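Local coordinates for odorant-binding protein 2a (Homo sapiens, PDB 4RUN) that binds and transports small hydrophobic volatile molecules, preferring aldehydes and large fatty acids, as a monomeric lipocalin, at residues V96-D101 with Q133-S138. The protein carries 2 engineered substitutions. Sequence-based numbering, arbitrary orientation.
Sequences VFYSKD and QHKGLS. Engineered in segment 96-101: S99 (natural residue Cys).
K135 lays the middle of its chain over one face of the Y98 ring. From CB, CG of K135 leaves anti to the carbonyl carbon (chi1 -62°); both atoms approach the phenol but stay clear of it. CD makes the contact, sitting 3.9 Å from the ring centroid of Y98 and 14° off the normal, a CH-pi approach shifted slightly toward the rim on the CE1 and CZ side. The same CD is 3.9 Å from Y98 CZ. The chain stays extended to CE, which passes beyond the closest approach, and a bend about CD-CE turns NZ of K135 aside, 5.4 Å from the centroid of the Y98 ring, so any cation-pi attraction is long and at most weak. The ring is there to be covered because its CG is anti to the backbone N of Y98 (chi1 -175°). L137 takes a different position: its CD1 lies near the ring plane, at the edge, 4.3 Å from Y98 CE1. Were Y98 an alanine, K135 CD would probably lose the face beneath it and L137 CD1 the edge beside it, opening a gap between strand and loop. Between K135 and L137, G136 N bonds back to O of Q133 at 3.1 Å, and its positive phi suits glycine as the chain leaves helix 122-134. Two residues earlier on the strand, V96 touches F128 and L131 of that helix, while Y109 on the next strand also touches Y98. The turn after the helix thus packs by side chains alone against strand 95-103, as in the lipocalin fold, where a C-terminal alpha helix lies against the outside of the antiparallel beta-barrel.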
loop_
_atom_site.group_PDB
_atom_site.type_symbol
_atom_site.label_atom_id
_atom_site.label_comp_id
_atom_site.label_asym_id
_atom_site.label_seq_id
_atom_site.Cartn_x
_atom_site.Cartn_y
_atom_site.Cartn_z
ATOM N N VAL A 96 5.056 -6.808 -0.472
ATOM C CA VAL A 96 3.621 -6.573 -0.582
ATOM C C VAL A 96 3.092 -5.938 0.693
ATOM O O VAL A 96 3.431 -6.362 1.790
ATOM C CB VAL A 96 2.857 -7.867 -0.843
ATOM C CG1 VAL A 96 1.357 -7.626 -0.794
ATOM C CG2 VAL A 96 3.266 -8.421 -2.191
ATOM N N PHE A 97 2.277 -4.903 0.522
ATOM C CA PHE A 97 1.667 -4.183 1.620
ATOM C C PHE A 97 0.198 -4.544 1.565
ATOM O O PHE A 97 -0.536 -4.087 0.699
ATOM C CB PHE A 97 1.900 -2.695 1.406
ATOM C CG PHE A 97 1.249 -1.806 2.408
ATOM C CD1 PHE A 97 -0.085 -1.412 2.254
ATOM C CD2 PHE A 97 1.987 -1.284 3.458
ATOM C CE1 PHE A 97 -0.675 -0.550 3.160
ATOM C CE2 PHE A 97 1.402 -0.420 4.363
ATOM C CZ PHE A 97 0.069 -0.052 4.214
ATOM N N TYR A 98 -0.214 -5.402 2.482
ATOM C CA TYR A 98 -1.560 -5.951 2.506
ATOM C C TYR A 98 -2.279 -5.292 3.667
ATOM O O TYR A 98 -1.708 -5.198 4.752
ATOM C CB TYR A 98 -1.461 -7.471 2.695
ATOM C CG TYR A 98 -2.767 -8.222 2.622
ATOM C CD1 TYR A 98 -3.590 -8.127 1.503
ATOM C CD2 TYR A 98 -3.171 -9.067 3.670
ATOM C CE1 TYR A 98 -4.795 -8.828 1.434
ATOM C CE2 TYR A 98 -4.372 -9.778 3.612
ATOM C CZ TYR A 98 -5.184 -9.656 2.492
ATOM O OH TYR A 98 -6.369 -10.364 2.431
ATOM N N SER A 99 -3.488 -4.783 3.445
ATOM C CA SER A 99 -4.239 -4.145 4.521
ATOM C C SER A 99 -5.643 -4.728 4.645
ATOM O O SER A 99 -6.302 -5.035 3.649
ATOM C CB SER A 99 -4.306 -2.623 4.322
ATOM O OG SER A 99 -5.386 -2.230 3.480
ATOM N N LYS A 100 -6.086 -4.877 5.886
ATOM C CA LYS A 100 -7.450 -5.288 6.202
ATOM C C LYS A 100 -8.066 -4.168 7.056
ATOM O O LYS A 100 -7.549 -3.853 8.137
ATOM C CB LYS A 100 -7.435 -6.616 6.968
ATOM C CG LYS A 100 -6.793 -7.783 6.222
ATOM C CD LYS A 100 -6.839 -9.071 7.040
ATOM C CE LYS A 100 -8.194 -9.748 6.931
ATOM N NZ LYS A 100 -8.467 -10.802 7.951
ATOM N N ASP A 101 -9.138 -3.546 6.555
ATOM C CA ASP A 101 -9.731 -2.358 7.189
ATOM C C ASP A 101 -11.178 -2.611 7.639
ATOM O O ASP A 101 -12.079 -2.812 6.821
ATOM C CB ASP A 101 -9.655 -1.200 6.181
ATOM C CG ASP A 101 -9.709 0.198 6.815
ATOM O OD1 ASP A 101 -9.804 0.348 8.049
ATOM O OD2 ASP A 101 -9.669 1.174 6.032
ATOM N N GLN A 133 -3.916 -13.494 -6.141
ATOM C CA GLN A 133 -4.929 -14.511 -6.427
ATOM C C GLN A 133 -5.025 -15.586 -5.349
ATOM O O GLN A 133 -6.113 -16.100 -5.069
ATOM C CB GLN A 133 -4.641 -15.165 -7.770
ATOM C CG GLN A 133 -4.816 -14.219 -8.945
ATOM C CD GLN A 133 -4.309 -14.802 -10.249
ATOM O OE1 GLN A 133 -3.250 -15.446 -10.284
ATOM N NE2 GLN A 133 -5.050 -14.568 -11.335
ATOM N N HIS A 134 -3.869 -15.938 -4.782
ATOM C CA HIS A 134 -3.758 -16.857 -3.637
ATOM C C HIS A 134 -4.670 -16.393 -2.510
ATOM O O HIS A 134 -5.344 -17.207 -1.883
ATOM C CB HIS A 134 -2.286 -16.910 -3.168
ATOM C CG HIS A 134 -1.986 -17.921 -2.096
ATOM N ND1 HIS A 134 -1.376 -17.569 -0.908
ATOM C CD2 HIS A 134 -2.165 -19.263 -2.039
ATOM C CE1 HIS A 134 -1.216 -18.644 -0.157
ATOM N NE2 HIS A 134 -1.689 -19.684 -0.819
ATOM N N LYS A 135 -4.711 -15.079 -2.282
ATOM C CA LYS A 135 -5.505 -14.500 -1.197
ATOM C C LYS A 135 -6.975 -14.208 -1.533
ATOM O O LYS A 135 -7.652 -13.542 -0.759
ATOM C CB LYS A 135 -4.836 -13.218 -0.692
ATOM C CG LYS A 135 -3.453 -13.435 -0.098
ATOM C CD LYS A 135 -2.955 -12.161 0.575
ATOM C CE LYS A 135 -1.536 -12.310 1.109
ATOM N NZ LYS A 135 -1.286 -13.537 1.933
ATOM N N GLY A 136 -7.472 -14.692 -2.669
ATOM C CA GLY A 136 -8.880 -14.517 -3.035
ATOM C C GLY A 136 -9.219 -13.273 -3.852
ATOM O O GLY A 136 -10.332 -13.156 -4.374
ATOM N N LEU A 137 -8.276 -12.343 -3.974
ATOM C CA LEU A 137 -8.467 -11.151 -4.816
ATOM C C LEU A 137 -8.269 -11.514 -6.303
ATOM O O LEU A 137 -7.869 -12.637 -6.621
ATOM C CB LEU A 137 -7.528 -10.009 -4.371
ATOM C CG LEU A 137 -7.748 -9.443 -2.954
ATOM C CD1 LEU A 137 -6.608 -8.533 -2.505
ATOM C CD2 LEU A 137 -9.091 -8.725 -2.839
ATOM N N SER A 138 -8.586 -10.581 -7.201
ATOM C CA SER A 138 -8.660 -10.871 -8.642
ATOM C C SER A 138 -7.693 -10.060 -9.500
ATOM O O SER A 138 -7.439 -8.886 -9.224
ATOM C CB SER A 138 -10.089 -10.617 -9.122
ATOM O OG SER A 138 -10.252 -10.950 -10.490
#